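Long-range contacts in quinoline 2-oxidoreductase large subunit (Pseudomonas putida, PDB 1T3Q), which carries the molybdenum and pterin cytosine dinucleotide of a molybdenum hydroxylase that probably oxidises quinoline at carbon 2: residues Ser50-Ala55 with Tyr138-Ala143; Ala177-Ser182 with Phe312-Asn317; Gly573-Ala578 with Asp613-Pro618. All coordinates share one frame; numbering follows the deposited sequence.

Interaction 1 of 3, residues Ser50-Ala55 with Tyr138-Ala143; sequences SPFAHA and YEELPA
Phe52 turns an edge to one face of Tyr138 in an offset edge-to-face pair, the centroids 5.3 Å apart and the planes at 67°. Phe52 CD1 stands over the tyrosine face, shifted toward its rim, while Tyr138 CD1 lies in the plane of the phenylalanine. At the phenol end Pro51 meets the tyrosine tip to tip, its CD 3.5 Å from Tyr138 CZ, and Ala55 CB approaches the same ring obliquely. Glu140, extended beyond CG, crosses Phe52 at about a right angle and brings OE2 to 3.5 Å from Phe52 CE2.

The third aromatic ring belongs to His54, whose CG is anti to its backbone N (chi1 -166°). Leu141 CD1 sits over one face, 4.0 Å from the ring centroid, as a CH-pi contact. At the edge, in the ring plane, Pro142 O takes a hydrogen bond from His54 ND1 (2.9 Å, 165° at the hydrogen); seen from the carbonyl, this donor stands above the plane. The backbone adds a second hydrogen bond, from Leu141 N to His54 O (2.7 Å). An alanine in place of His54 would probably leave Pro142 O without this donor and Leu141 CD1 without a ring to lie on. Ala143 CB, by contrast, packs 3.7 Å from His54 CB and also against Ala53 CB.

Ala55 and Glu140 form an antiparallel non-hydrogen-bonded pair with their side chains on the same face, where strand 55-61 meets the outer strand 135-140 of a three-stranded antiparallel sheet in the a/b hammerhead domain of the xanthine dehydrogenase family.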
# COMPACT_ATOMS: atom_id res chain seq x y z
N SER B 50 19.49 -22.36 18.90
CA SER B 50 20.09 -23.31 19.81
C SER B 50 20.65 -24.51 19.06
O SER B 50 20.00 -25.06 18.17
CB SER B 50 19.06 -23.79 20.84
OG SER B 50 19.53 -24.90 21.56
N PRO B 51 21.88 -24.92 19.39
CA PRO B 51 22.50 -26.07 18.73
C PRO B 51 22.29 -27.32 19.58
O PRO B 51 22.76 -28.41 19.24
CB PRO B 51 23.97 -25.65 18.66
CG PRO B 51 24.15 -24.95 19.97
CD PRO B 51 22.89 -24.11 20.11
N PHE B 52 21.56 -27.15 20.68
CA PHE B 52 21.28 -28.26 21.59
C PHE B 52 19.79 -28.48 21.81
O PHE B 52 19.00 -27.54 21.82
CB PHE B 52 21.94 -28.00 22.95
CG PHE B 52 23.43 -27.86 22.88
CD1 PHE B 52 24.03 -26.61 23.04
CD2 PHE B 52 24.24 -28.97 22.63
CE1 PHE B 52 25.42 -26.48 22.95
CE2 PHE B 52 25.63 -28.84 22.54
CZ PHE B 52 26.22 -27.59 22.70
N ALA B 53 19.42 -29.74 22.02
CA ALA B 53 18.03 -30.11 22.24
C ALA B 53 17.52 -29.57 23.57
O ALA B 53 16.36 -29.18 23.70
CB ALA B 53 17.88 -31.63 22.21
N HIS B 54 18.40 -29.54 24.57
CA HIS B 54 18.04 -29.03 25.89
C HIS B 54 19.31 -28.52 26.56
O HIS B 54 20.24 -29.29 26.79
CB HIS B 54 17.41 -30.14 26.73
CG HIS B 54 16.72 -29.65 27.96
ND1 HIS B 54 16.38 -30.48 29.01
CD2 HIS B 54 16.27 -28.41 28.30
CE1 HIS B 54 15.76 -29.77 29.94
NE2 HIS B 54 15.68 -28.52 29.53
N ALA B 55 19.34 -27.23 26.87
CA ALA B 55 20.53 -26.66 27.48
C ALA B 55 20.27 -25.38 28.24
O ALA B 55 19.38 -24.60 27.89
CB ALA B 55 21.59 -26.41 26.41
N TYR B 138 26.73 -22.46 26.61
CA TYR B 138 25.69 -23.39 27.00
C TYR B 138 26.17 -24.42 27.99
O TYR B 138 27.37 -24.59 28.22
CB TYR B 138 25.17 -24.17 25.78
CG TYR B 138 24.45 -23.35 24.74
CD1 TYR B 138 25.13 -22.83 23.65
CD2 TYR B 138 23.08 -23.10 24.85
CE1 TYR B 138 24.47 -22.08 22.68
CE2 TYR B 138 22.41 -22.35 23.90
CZ TYR B 138 23.11 -21.85 22.81
OH TYR B 138 22.45 -21.10 21.86
N GLU B 139 25.21 -25.12 28.58
CA GLU B 139 25.45 -26.19 29.51
C GLU B 139 24.39 -27.21 29.11
O GLU B 139 23.25 -27.14 29.55
CB GLU B 139 25.21 -25.75 30.95
CG GLU B 139 25.53 -26.82 31.96
CD GLU B 139 24.84 -26.59 33.29
OE1 GLU B 139 24.97 -25.47 33.83
OE2 GLU B 139 24.18 -27.53 33.79
N GLU B 140 24.78 -28.15 28.24
CA GLU B 140 23.84 -29.16 27.76
C GLU B 140 23.19 -29.93 28.90
O GLU B 140 23.85 -30.31 29.86
CB GLU B 140 24.55 -30.12 26.80
CG GLU B 140 23.60 -31.06 26.07
CD GLU B 140 24.26 -31.79 24.92
OE1 GLU B 140 23.55 -32.53 24.20
OE2 GLU B 140 25.48 -31.62 24.73
N LEU B 141 21.89 -30.15 28.78
CA LEU B 141 21.12 -30.88 29.78
C LEU B 141 20.51 -32.12 29.16
O LEU B 141 20.37 -32.20 27.93
CB LEU B 141 20.00 -29.99 30.32
CG LEU B 141 20.37 -28.64 30.95
CD1 LEU B 141 19.13 -27.79 31.13
CD2 LEU B 141 21.06 -28.88 32.29
N PRO B 142 20.15 -33.12 29.98
CA PRO B 142 19.54 -34.33 29.42
C PRO B 142 18.25 -33.94 28.72
O PRO B 142 17.42 -33.21 29.27
CB PRO B 142 19.31 -35.20 30.66
CG PRO B 142 19.14 -34.19 31.76
CD PRO B 142 20.22 -33.19 31.45
N ALA B 143 18.08 -34.43 27.50
CA ALA B 143 16.90 -34.11 26.71
C ALA B 143 15.98 -35.30 26.53
O ALA B 143 16.40 -36.45 26.66
CB ALA B 143 17.32 -33.57 25.35

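Interaction 2 of 3, residues Ala177-Ser182 with Phe312-Asn317; sequences APIFAS and FLALEN
Ile179 and Phe180 of the short helix 177-182 pack on a beta sheet at a classic beta bulge, where Leu313 and Ala314 both face Ala305 of the adjacent strand. The segment axes pass 8.7 Å apart with their directions at 126°, and the contact is apolar packing at the surface of the molybdopterin cofactor-binding domain.

Ile179 works with two branches. With CG1 beside the backbone N (chi1 -64°), CG2 is anti to that N and reaches the bulge, 3.8 Å from Ala314 CB and 4.0 Å from Leu313 CB. Ile179 CD1, at the end of the other branch, lies 4.0 Å from the same Ala314 methyl, which both branches of the isoleucine therefore touch. Ala305 and Ala352, on the strands flanking 312-322, give the isoleucine further small neighbours.

Phe180 leaves the helix beside the strand rather than straight at it. Its CG is anti to the carbonyl carbon (chi1 -80°), and the CE1-CZ corner of the ring meets Ala314 and the CB of Glu316. The glutamate side chain crosses the phenylalanine obliquely. Arg188 makes a cation-pi contact with the Phe180 ring and a long, weak ion pair with Glu316 OE1. Between phenylalanine and glutamate themselves, Phe180 CE1 approaches Glu316 CB to 4.1 Å.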
# COMPACT_ATOMS: atom_id res chain seq x y z
N ALA B 177 -10.63 -57.13 26.39
CA ALA B 177 -9.84 -58.35 26.55
C ALA B 177 -10.63 -59.61 26.22
O ALA B 177 -10.19 -60.44 25.43
CB ALA B 177 -9.27 -58.42 27.97
N PRO B 178 -11.81 -59.79 26.84
CA PRO B 178 -12.57 -61.00 26.53
C PRO B 178 -13.01 -61.09 25.07
O PRO B 178 -13.15 -62.18 24.53
CB PRO B 178 -13.75 -60.92 27.51
CG PRO B 178 -13.90 -59.45 27.76
CD PRO B 178 -12.48 -58.98 27.87
N ILE B 179 -13.22 -59.95 24.42
CA ILE B 179 -13.63 -59.97 23.02
C ILE B 179 -12.46 -60.46 22.16
O ILE B 179 -12.64 -61.34 21.31
CB ILE B 179 -14.10 -58.58 22.54
CG1 ILE B 179 -15.36 -58.17 23.31
CG2 ILE B 179 -14.38 -58.61 21.04
CD1 ILE B 179 -15.91 -56.79 22.96
N PHE B 180 -11.27 -59.91 22.38
CA PHE B 180 -10.10 -60.33 21.61
C PHE B 180 -9.74 -61.77 21.92
O PHE B 180 -9.16 -62.46 21.08
CB PHE B 180 -8.90 -59.42 21.91
CG PHE B 180 -8.93 -58.13 21.18
CD1 PHE B 180 -9.60 -57.03 21.70
CD2 PHE B 180 -8.34 -58.02 19.91
CE1 PHE B 180 -9.68 -55.84 20.98
CE2 PHE B 180 -8.43 -56.84 19.19
CZ PHE B 180 -9.10 -55.74 19.72
N ALA B 181 -10.09 -62.23 23.11
CA ALA B 181 -9.78 -63.59 23.50
C ALA B 181 -10.71 -64.64 22.89
O ALA B 181 -10.31 -65.79 22.70
CB ALA B 181 -9.80 -63.71 25.02
N SER B 182 -11.94 -64.24 22.57
CA SER B 182 -12.91 -65.19 22.03
C SER B 182 -13.38 -64.98 20.59
O SER B 182 -14.02 -65.86 20.02
CB SER B 182 -14.14 -65.24 22.93
OG SER B 182 -13.81 -65.67 24.24
N PHE B 312 -16.96 -56.37 12.40
CA PHE B 312 -16.11 -55.84 13.47
C PHE B 312 -16.79 -55.92 14.82
O PHE B 312 -17.90 -55.42 15.00
CB PHE B 312 -15.73 -54.38 13.19
CG PHE B 312 -15.08 -54.16 11.85
CD1 PHE B 312 -14.34 -55.18 11.25
CD2 PHE B 312 -15.18 -52.93 11.22
CE1 PHE B 312 -13.72 -54.96 10.01
CE2 PHE B 312 -14.56 -52.71 9.98
CZ PHE B 312 -13.83 -53.72 9.38
N LEU B 313 -16.12 -56.55 15.78
CA LEU B 313 -16.66 -56.70 17.13
C LEU B 313 -16.08 -55.69 18.10
O LEU B 313 -16.73 -55.31 19.08
CB LEU B 313 -16.38 -58.11 17.64
CG LEU B 313 -16.94 -59.26 16.80
CD1 LEU B 313 -16.53 -60.59 17.43
CD2 LEU B 313 -18.46 -59.13 16.71
N ALA B 314 -14.85 -55.25 17.83
CA ALA B 314 -14.21 -54.29 18.71
C ALA B 314 -12.97 -53.67 18.10
O ALA B 314 -12.29 -54.27 17.27
CB ALA B 314 -13.83 -54.97 20.02
N LEU B 315 -12.68 -52.44 18.52
CA LEU B 315 -11.50 -51.74 18.05
C LEU B 315 -10.82 -51.10 19.26
O LEU B 315 -11.44 -50.35 20.02
CB LEU B 315 -11.86 -50.66 17.03
CG LEU B 315 -10.66 -49.90 16.45
CD1 LEU B 315 -11.04 -49.26 15.13
CD2 LEU B 315 -10.19 -48.83 17.43
N GLU B 316 -9.55 -51.41 19.42
CA GLU B 316 -8.77 -50.86 20.52
C GLU B 316 -7.65 -50.02 19.93
O GLU B 316 -7.03 -50.41 18.94
CB GLU B 316 -8.19 -52.00 21.35
CG GLU B 316 -7.30 -51.58 22.49
CD GLU B 316 -7.00 -52.74 23.43
OE1 GLU B 316 -6.61 -53.82 22.93
OE2 GLU B 316 -7.15 -52.56 24.66
N ASN B 317 -7.39 -48.85 20.51
CA ASN B 317 -6.31 -48.00 20.01
C ASN B 317 -5.68 -47.14 21.08
O ASN B 317 -6.35 -46.35 21.74
CB ASN B 317 -6.79 -47.10 18.88
CG ASN B 317 -5.64 -46.39 18.17
OD1 ASN B 317 -5.68 -45.18 17.94
ND2 ASN B 317 -4.61 -47.15 17.81

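Interaction 3 of 3, residues Gly573-Ala578 with Asp613-Pro618; sequences GHLLEA and DATHPP
A small surface contact, His574 and Leu575 against Thr615 and Pro617, packs the C-terminal end of the long helix 549-576 on the loop that follows helix 602-611. Its main element is a CH-pi contact: Pro617 CB lies over one face of the His574 ring, 3.7 Å from the centroid and offset toward the rim on the ND1 side. His574 CG is anti to the backbone N (chi1 180°), which carries the side chain out toward the loop.

The edge of the same imidazole meets the loop backbone. As modelled, a carbon points there: His574 CD2 is 3.0 Å from Thr615 O, close to the ring plane. That carbonyl oxygen is buried by the contact and has no polar partner in the model. Beside it, Leu575 CD2 rests 3.7 Å from Thr615 CB. Thr615 turns OG1 into the crowded position between the backbone N and the carbonyl carbon (chi1 69°), where it hydrogen-bonds to Ala612 O.

On the helix side the chain leaves helical angles at Glu577, which has positive phi, and Ala578 N bonds to Gly573 O at 2.8 Å.

On the other side of the loop, Asp613 forms salt bridges with Lys3 and Arg472 of the second subunit. The CB of His616 is directed away from residues 573-578; one face of its ring lies over Asp613 CA, and the side chain packs on Leu571 of helix 549-576 and on Met1 of the second subunit. The arrangement is thus a helix C-terminal end packed on a 3-10 turn and the Pro617-Pro618 pair that follows it, within the second molybdopterin cofactor-binding domain and beside a subunit interface.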
# COMPACT_ATOMS: atom_id res chain seq x y z
N GLY B 573 -40.31 -5.51 -5.39
CA GLY B 573 -41.70 -5.88 -5.17
C GLY B 573 -42.58 -4.65 -5.09
O GLY B 573 -43.73 -4.66 -5.53
N HIS B 574 -42.03 -3.58 -4.52
CA HIS B 574 -42.76 -2.33 -4.37
C HIS B 574 -43.05 -1.73 -5.74
O HIS B 574 -44.17 -1.28 -6.01
CB HIS B 574 -41.93 -1.35 -3.54
CG HIS B 574 -42.60 -0.03 -3.33
ND1 HIS B 574 -43.76 0.11 -2.60
CD2 HIS B 574 -42.26 1.22 -3.73
CE1 HIS B 574 -44.11 1.39 -2.57
NE2 HIS B 574 -43.22 2.08 -3.25
N LEU B 575 -42.06 -1.74 -6.62
CA LEU B 575 -42.21 -1.19 -7.96
C LEU B 575 -43.04 -2.09 -8.87
O LEU B 575 -43.77 -1.60 -9.73
CB LEU B 575 -40.83 -0.96 -8.59
CG LEU B 575 -39.91 0.04 -7.89
CD1 LEU B 575 -38.52 -0.02 -8.50
CD2 LEU B 575 -40.49 1.44 -8.00
N LEU B 576 -42.94 -3.40 -8.68
CA LEU B 576 -43.66 -4.37 -9.50
C LEU B 576 -45.01 -4.81 -8.90
O LEU B 576 -45.72 -5.61 -9.50
CB LEU B 576 -42.79 -5.60 -9.72
CG LEU B 576 -41.41 -5.38 -10.36
CD1 LEU B 576 -40.58 -6.65 -10.26
CD2 LEU B 576 -41.59 -4.94 -11.80
N GLU B 577 -45.34 -4.28 -7.73
CA GLU B 577 -46.58 -4.62 -7.05
C GLU B 577 -46.69 -6.11 -6.72
O GLU B 577 -47.67 -6.77 -7.09
CB GLU B 577 -47.79 -4.20 -7.88
CG GLU B 577 -47.97 -2.70 -7.99
N ALA B 578 -45.69 -6.64 -6.03
CA ALA B 578 -45.67 -8.04 -5.64
C ALA B 578 -44.94 -8.17 -4.31
O ALA B 578 -44.10 -7.34 -3.98
CB ALA B 578 -44.98 -8.87 -6.70
N ASP B 613 -34.82 7.94 -4.15
CA ASP B 613 -35.54 8.02 -2.88
C ASP B 613 -37.06 7.83 -2.99
O ASP B 613 -37.68 7.19 -2.14
CB ASP B 613 -35.21 9.39 -2.27
CG ASP B 613 -35.93 9.65 -0.98
OD1 ASP B 613 -37.16 9.82 -1.01
OD2 ASP B 613 -35.25 9.69 0.06
N ALA B 614 -37.65 8.39 -4.03
CA ALA B 614 -39.10 8.30 -4.23
C ALA B 614 -39.63 6.90 -4.51
O ALA B 614 -40.81 6.64 -4.32
CB ALA B 614 -39.51 9.25 -5.36
N THR B 615 -38.76 6.00 -4.97
CA THR B 615 -39.18 4.63 -5.28
C THR B 615 -39.15 3.67 -4.09
O THR B 615 -39.60 2.54 -4.20
CB THR B 615 -38.31 4.02 -6.41
OG1 THR B 615 -36.99 3.79 -5.90
CG2 THR B 615 -38.22 4.96 -7.60
N HIS B 616 -38.61 4.13 -2.97
CA HIS B 616 -38.49 3.29 -1.78
C HIS B 616 -39.81 3.06 -1.05
O HIS B 616 -40.58 3.99 -0.85
CB HIS B 616 -37.50 3.91 -0.78
CG HIS B 616 -36.12 4.08 -1.32
ND1 HIS B 616 -35.78 3.80 -2.63
CD2 HIS B 616 -34.98 4.51 -0.72
CE1 HIS B 616 -34.49 4.04 -2.81
NE2 HIS B 616 -33.98 4.47 -1.67
N PRO B 617 -40.07 1.81 -0.63
CA PRO B 617 -41.31 1.52 0.10
C PRO B 617 -41.17 2.02 1.54
O PRO B 617 -40.06 2.24 2.02
CB PRO B 617 -41.40 -0.00 0.02
CG PRO B 617 -39.95 -0.42 0.03
CD PRO B 617 -39.34 0.58 -0.94
N PRO B 618 -42.30 2.21 2.25
CA PRO B 618 -42.19 2.70 3.63
C PRO B 618 -41.40 1.77 4.55
O PRO B 618 -41.47 0.55 4.43
CB PRO B 618 -43.65 2.85 4.06
CG PRO B 618 -44.36 1.83 3.21
CD PRO B 618 -43.70 1.99 1.87

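From the N terminus the three contacts come in series, so none nests in or crosses another. Interaction 1 closes first, when strand 135-140 comes back to the loop between strands 43-49 and 55-61 after 82 intervening residues of the hammerhead domain. Interaction 2 then spans 129 residues and ties helix 177-182 to strand 312-322 in the first molybdopterin cofactor-binding domain. Interaction 3 closes the shortest loop, 34 residues, in the second such domain. They do not touch: the centres of interactions 1 and 2 are about 44 Å apart, and interactions 1 and 3, about 75 Å apart by centres, lie on opposite sides of the chain's centre.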